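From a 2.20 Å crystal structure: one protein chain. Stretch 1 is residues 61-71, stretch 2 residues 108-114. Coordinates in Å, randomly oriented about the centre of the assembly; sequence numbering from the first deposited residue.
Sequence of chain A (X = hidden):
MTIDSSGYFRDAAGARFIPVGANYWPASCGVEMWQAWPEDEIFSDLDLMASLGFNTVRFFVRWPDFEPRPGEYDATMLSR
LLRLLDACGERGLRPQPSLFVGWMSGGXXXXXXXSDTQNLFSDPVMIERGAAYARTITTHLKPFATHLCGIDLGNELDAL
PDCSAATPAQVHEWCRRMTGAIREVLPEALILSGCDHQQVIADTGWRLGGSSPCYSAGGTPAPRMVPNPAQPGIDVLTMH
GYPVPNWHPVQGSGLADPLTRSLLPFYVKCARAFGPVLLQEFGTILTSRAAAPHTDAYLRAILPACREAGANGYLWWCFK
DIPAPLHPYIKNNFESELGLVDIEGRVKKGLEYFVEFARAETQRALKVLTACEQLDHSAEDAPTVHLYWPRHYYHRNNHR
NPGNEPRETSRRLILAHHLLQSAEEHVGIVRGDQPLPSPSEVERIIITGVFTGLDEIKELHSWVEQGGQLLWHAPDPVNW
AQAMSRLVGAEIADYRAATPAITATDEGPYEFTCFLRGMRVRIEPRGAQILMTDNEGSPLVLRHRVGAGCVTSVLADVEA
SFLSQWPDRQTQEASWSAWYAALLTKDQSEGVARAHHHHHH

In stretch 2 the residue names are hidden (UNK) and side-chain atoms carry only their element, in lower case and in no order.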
# COMPACT_ATOMS: atom_id res chain seq x y z
N VAL A 61 11.38 32.30 11.48
CA VAL A 61 10.64 32.73 12.67
C VAL A 61 9.96 31.48 13.21
O VAL A 61 8.89 31.09 12.73
CB VAL A 61 9.66 33.86 12.31
CG1 VAL A 61 8.93 34.37 13.55
CG2 VAL A 61 10.41 35.01 11.63
N ARG A 62 10.60 30.80 14.16
CA ARG A 62 10.07 29.53 14.64
C ARG A 62 8.84 29.79 15.51
O ARG A 62 8.95 30.36 16.61
CB ARG A 62 11.14 28.75 15.39
CG ARG A 62 10.82 27.27 15.48
CD ARG A 62 11.95 26.46 16.11
NE ARG A 62 12.21 26.85 17.49
CZ ARG A 62 12.88 26.10 18.36
NH1 ARG A 62 13.34 24.91 18.00
NH2 ARG A 62 13.06 26.52 19.60
N TRP A 63 7.67 29.39 15.00
CA TRP A 63 6.37 29.69 15.59
C TRP A 63 6.25 29.37 17.08
O TRP A 63 5.78 30.23 17.83
CB TRP A 63 5.27 28.97 14.81
CG TRP A 63 3.89 29.47 15.04
CD1 TRP A 63 3.51 30.48 15.88
CD2 TRP A 63 2.69 29.00 14.41
NE1 TRP A 63 2.15 30.66 15.81
CE2 TRP A 63 1.62 29.76 14.93
CE3 TRP A 63 2.41 27.99 13.48
CZ2 TRP A 63 0.30 29.56 14.53
CZ3 TRP A 63 1.10 27.79 13.09
CH2 TRP A 63 0.06 28.58 13.61
N PRO A 64 6.63 28.17 17.57
CA PRO A 64 6.53 27.94 19.02
C PRO A 64 7.28 28.97 19.84
O PRO A 64 6.80 29.37 20.91
CB PRO A 64 7.15 26.55 19.20
CG PRO A 64 7.94 26.30 17.91
CD PRO A 64 7.13 26.98 16.86
N ASP A 65 8.43 29.44 19.35
CA ASP A 65 9.19 30.43 20.10
C ASP A 65 8.38 31.71 20.27
O ASP A 65 8.42 32.35 21.32
CB ASP A 65 10.51 30.75 19.38
CG ASP A 65 11.49 29.58 19.39
OD1 ASP A 65 11.63 28.89 20.41
OD2 ASP A 65 12.15 29.37 18.35
N PHE A 66 7.62 32.08 19.24
CA PHE A 66 7.00 33.40 19.19
C PHE A 66 5.57 33.42 19.72
O PHE A 66 5.08 34.48 20.11
CB PHE A 66 7.03 33.95 17.76
CG PHE A 66 8.37 34.51 17.32
CD1 PHE A 66 9.39 33.66 16.92
CD2 PHE A 66 8.60 35.90 17.32
CE1 PHE A 66 10.64 34.17 16.51
CE2 PHE A 66 9.85 36.41 16.92
CZ PHE A 66 10.87 35.55 16.52
N GLU A 67 4.88 32.28 19.75
CA GLU A 67 3.54 32.18 20.32
C GLU A 67 3.46 30.96 21.23
O GLU A 67 2.80 29.97 20.89
CB GLU A 67 2.47 32.12 19.22
CG GLU A 67 1.10 32.50 19.73
CD GLU A 67 0.03 32.40 18.68
OE1 GLU A 67 0.37 32.34 17.48
OE2 GLU A 67 -1.16 32.38 19.05
N PRO A 68 4.12 31.01 22.38
CA PRO A 68 4.13 29.84 23.28
C PRO A 68 2.76 29.50 23.85
O PRO A 68 2.56 28.35 24.26
CB PRO A 68 5.11 30.24 24.39
CG PRO A 68 5.14 31.74 24.33
CD PRO A 68 4.99 32.09 22.88
N ARG A 69 1.84 30.45 23.90
CA ARG A 69 0.47 30.19 24.32
C ARG A 69 -0.45 30.87 23.33
O ARG A 69 -0.05 31.84 22.68
CB ARG A 69 0.21 30.69 25.77
CG ARG A 69 0.94 29.87 26.85
CD ARG A 69 1.08 30.62 28.19
NE ARG A 69 1.44 32.03 28.00
CZ ARG A 69 2.68 32.49 27.77
NH1 ARG A 69 3.70 31.63 27.72
NH2 ARG A 69 2.90 33.79 27.60
N PRO A 70 -1.68 30.39 23.16
CA PRO A 70 -2.52 30.91 22.07
C PRO A 70 -2.80 32.39 22.25
O PRO A 70 -3.33 32.82 23.28
CB PRO A 70 -3.80 30.07 22.16
CG PRO A 70 -3.45 28.90 23.04
CD PRO A 70 -2.36 29.34 23.95
N GLY A 71 -2.42 33.18 21.25
CA GLY A 71 -2.64 34.62 21.28
C GLY A 71 -1.69 35.42 22.15
O GLY A 71 -1.79 36.65 22.18
N UNK A 108 10.02 18.90 13.33
CA UNK A 108 8.81 19.70 13.14
C UNK A 108 8.53 20.41 14.45
O UNK A 108 8.44 19.77 15.51
c UNK A 108 7.61 18.85 12.70
c UNK A 108 7.95 18.04 11.43
c UNK A 108 6.76 17.32 10.79
c UNK A 108 6.42 19.75 12.42
N UNK A 109 8.37 21.73 14.38
CA UNK A 109 8.39 22.61 15.55
C UNK A 109 7.12 23.44 15.51
O UNK A 109 7.07 24.47 14.84
c UNK A 109 12.60 21.52 16.84
c UNK A 109 10.92 22.71 15.59
c UNK A 109 9.64 23.49 15.55
c UNK A 109 12.72 21.59 14.45
c UNK A 109 11.44 22.27 16.80
c UNK A 109 13.25 21.18 15.67
c UNK A 109 11.56 22.34 14.42
N UNK A 110 6.10 22.98 16.20
CA UNK A 110 4.82 23.65 16.26
C UNK A 110 4.57 24.19 17.67
O UNK A 110 5.22 23.76 18.64
c UNK A 110 3.95 24.50 13.06
n UNK A 110 3.38 21.02 12.56
c UNK A 110 3.62 22.29 14.41
c UNK A 110 3.68 22.70 15.87
c UNK A 110 3.59 22.30 12.11
c UNK A 110 3.74 23.13 13.25
c UNK A 110 3.40 21.02 13.94
c UNK A 110 3.66 22.80 10.80
c UNK A 110 4.01 25.00 11.75
c UNK A 110 3.87 24.15 10.64
N UNK A 111 3.66 25.14 17.82
CA UNK A 111 3.33 25.61 19.17
C UNK A 111 2.74 24.48 19.99
O UNK A 111 2.08 23.58 19.45
c UNK A 111 2.31 26.73 18.92
c UNK A 111 3.11 26.01 16.77
c UNK A 111 2.68 27.26 17.55
N UNK A 112 2.99 24.47 21.30
CA UNK A 112 2.50 23.35 22.13
C UNK A 112 0.98 23.22 22.15
O UNK A 112 0.48 22.12 22.35
c UNK A 112 3.45 25.10 23.50
c UNK A 112 3.81 25.42 22.08
c UNK A 112 3.06 23.65 23.52
N UNK A 113 0.25 24.31 21.89
CA UNK A 113 -1.21 24.28 21.88
C UNK A 113 -1.80 23.73 20.59
O UNK A 113 -3.03 23.69 20.46
c UNK A 113 -1.03 26.77 21.41
c UNK A 113 -2.22 26.90 19.10
c UNK A 113 -1.76 25.68 22.14
c UNK A 113 -0.40 28.30 19.83
c UNK A 113 0.01 27.54 21.89
c UNK A 113 -0.38 29.00 18.62
c UNK A 113 -2.20 27.60 17.90
c UNK A 113 -1.30 27.25 20.08
n UNK A 113 0.38 28.46 20.96
c UNK A 113 -1.29 28.63 17.67
N UNK A 114 -0.98 23.31 19.64
CA UNK A 114 -1.47 22.58 18.48
C UNK A 114 -1.22 21.10 18.74
O UNK A 114 -0.08 20.68 18.95
c UNK A 114 -1.01 22.10 15.98
c UNK A 114 -0.79 23.04 17.19
n UNK A 114 -0.06 19.93 14.25
c UNK A 114 0.06 22.33 14.90
c UNK A 114 -0.05 21.32 13.74

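Position 108 carries four side-chain carbons, forked at the first, with one arm two carbons long, and they touch nothing on stretch 1. That branching is isoleucine. The side chain of Ile-108 is out of reach of stretch 1, so this contact sets no demand on it.

Position 109 has one carbon followed by a ring of six carbons, with no heteroatom; the first carbon packs against Pro-64 and the ring meets the guanidinium of Arg-62. This is phenylalanine. CA-to-CB points toward stretch 1, and CB of Phe-109 lies 4.0 Å from CG of Pro-64. At 3.5 Å, CD1 of Phe-109 meets NH1 of Arg-62, the ring adding apolar surface beside a guanidinium that is already held by its own stretch: NE of Arg-62 forms a salt bridge with OD2 of Asp-65 at 2.7 Å. The backbone also takes part, O of Phe-109 lying 3.2 Å from CD of Pro-64.

At position 110, one carbon leads to fused five- and six-membered rings holding eight carbons and one nitrogen, and the six-membered ring reaches the edge of Trp-63. This is the indole of tryptophan. CA-to-CB points away from stretch 1, yet the long side chain returns at its end, and CZ3 of Trp-110 lies 3.8 Å from CE3 of Trp-63, near the plane of that ring. A broad ring system can make this apolar contact despite the direction in which it starts.

Position 111 shows three carbons closing a ring onto the backbone N; they lie over a face of Trp-63 and beside Pro-64. It is proline. CG of Pro-111 sits 3.5 Å above the centroid of the five-membered ring of Trp-63, only 8° off the normal, a CH-pi contact over the face. The compact ring suits this place, presenting C-H groups to the indole while CD of Pro-111 packs 4.1 Å from CD of Pro-64.

Position 112 has the same three-carbon closure, which approaches the backbone O of Pro-68, and is also proline. It is exposed, and CG of Pro-112 lies 3.5 Å from O of Pro-68. Its phi of -62° fits the type I turn that runs from Pro-111 to position 114.

Position 113 again has one carbon and a fused ring system of eight carbons and one nitrogen; the ring nitrogen faces the backbone O of Glu-67, and a face of the ring lies against Pro-70. This is tryptophan. Its CA-to-CB bond points toward stretch 1, and it has the largest covered area of either stretch. NE1 of Trp-113 donates a hydrogen bond to O of Glu-67, 2.9 Å away, while CG of Pro-70 lies 3.9 Å from the centroid of the five-membered ring of Trp-113, over the face. Indole suits the site because it joins a donor to a wide apolar surface.

Position 114 is four carbons in a row ending in nitrogen, without contact to stretch 1, which is lysine. N of Lys-114 closes the turn by bonding to O of Pro-111 at 3.1 Å.

The contact works mainly by packing prolines and aromatic rings, with a single hydrogen bond across it. Trp-63 receives Pro-111 over one face and the edge of Trp-113 in an offset edge-to-face pair, their planes at 86°. Within stretch 1, NE1 of Trp-63 bonds to OE1 of Glu-67 at 3.0 Å, tying this indole to the residue whose backbone O accepts from Trp-113.

Stretch 2 108-114: IFWPPWK
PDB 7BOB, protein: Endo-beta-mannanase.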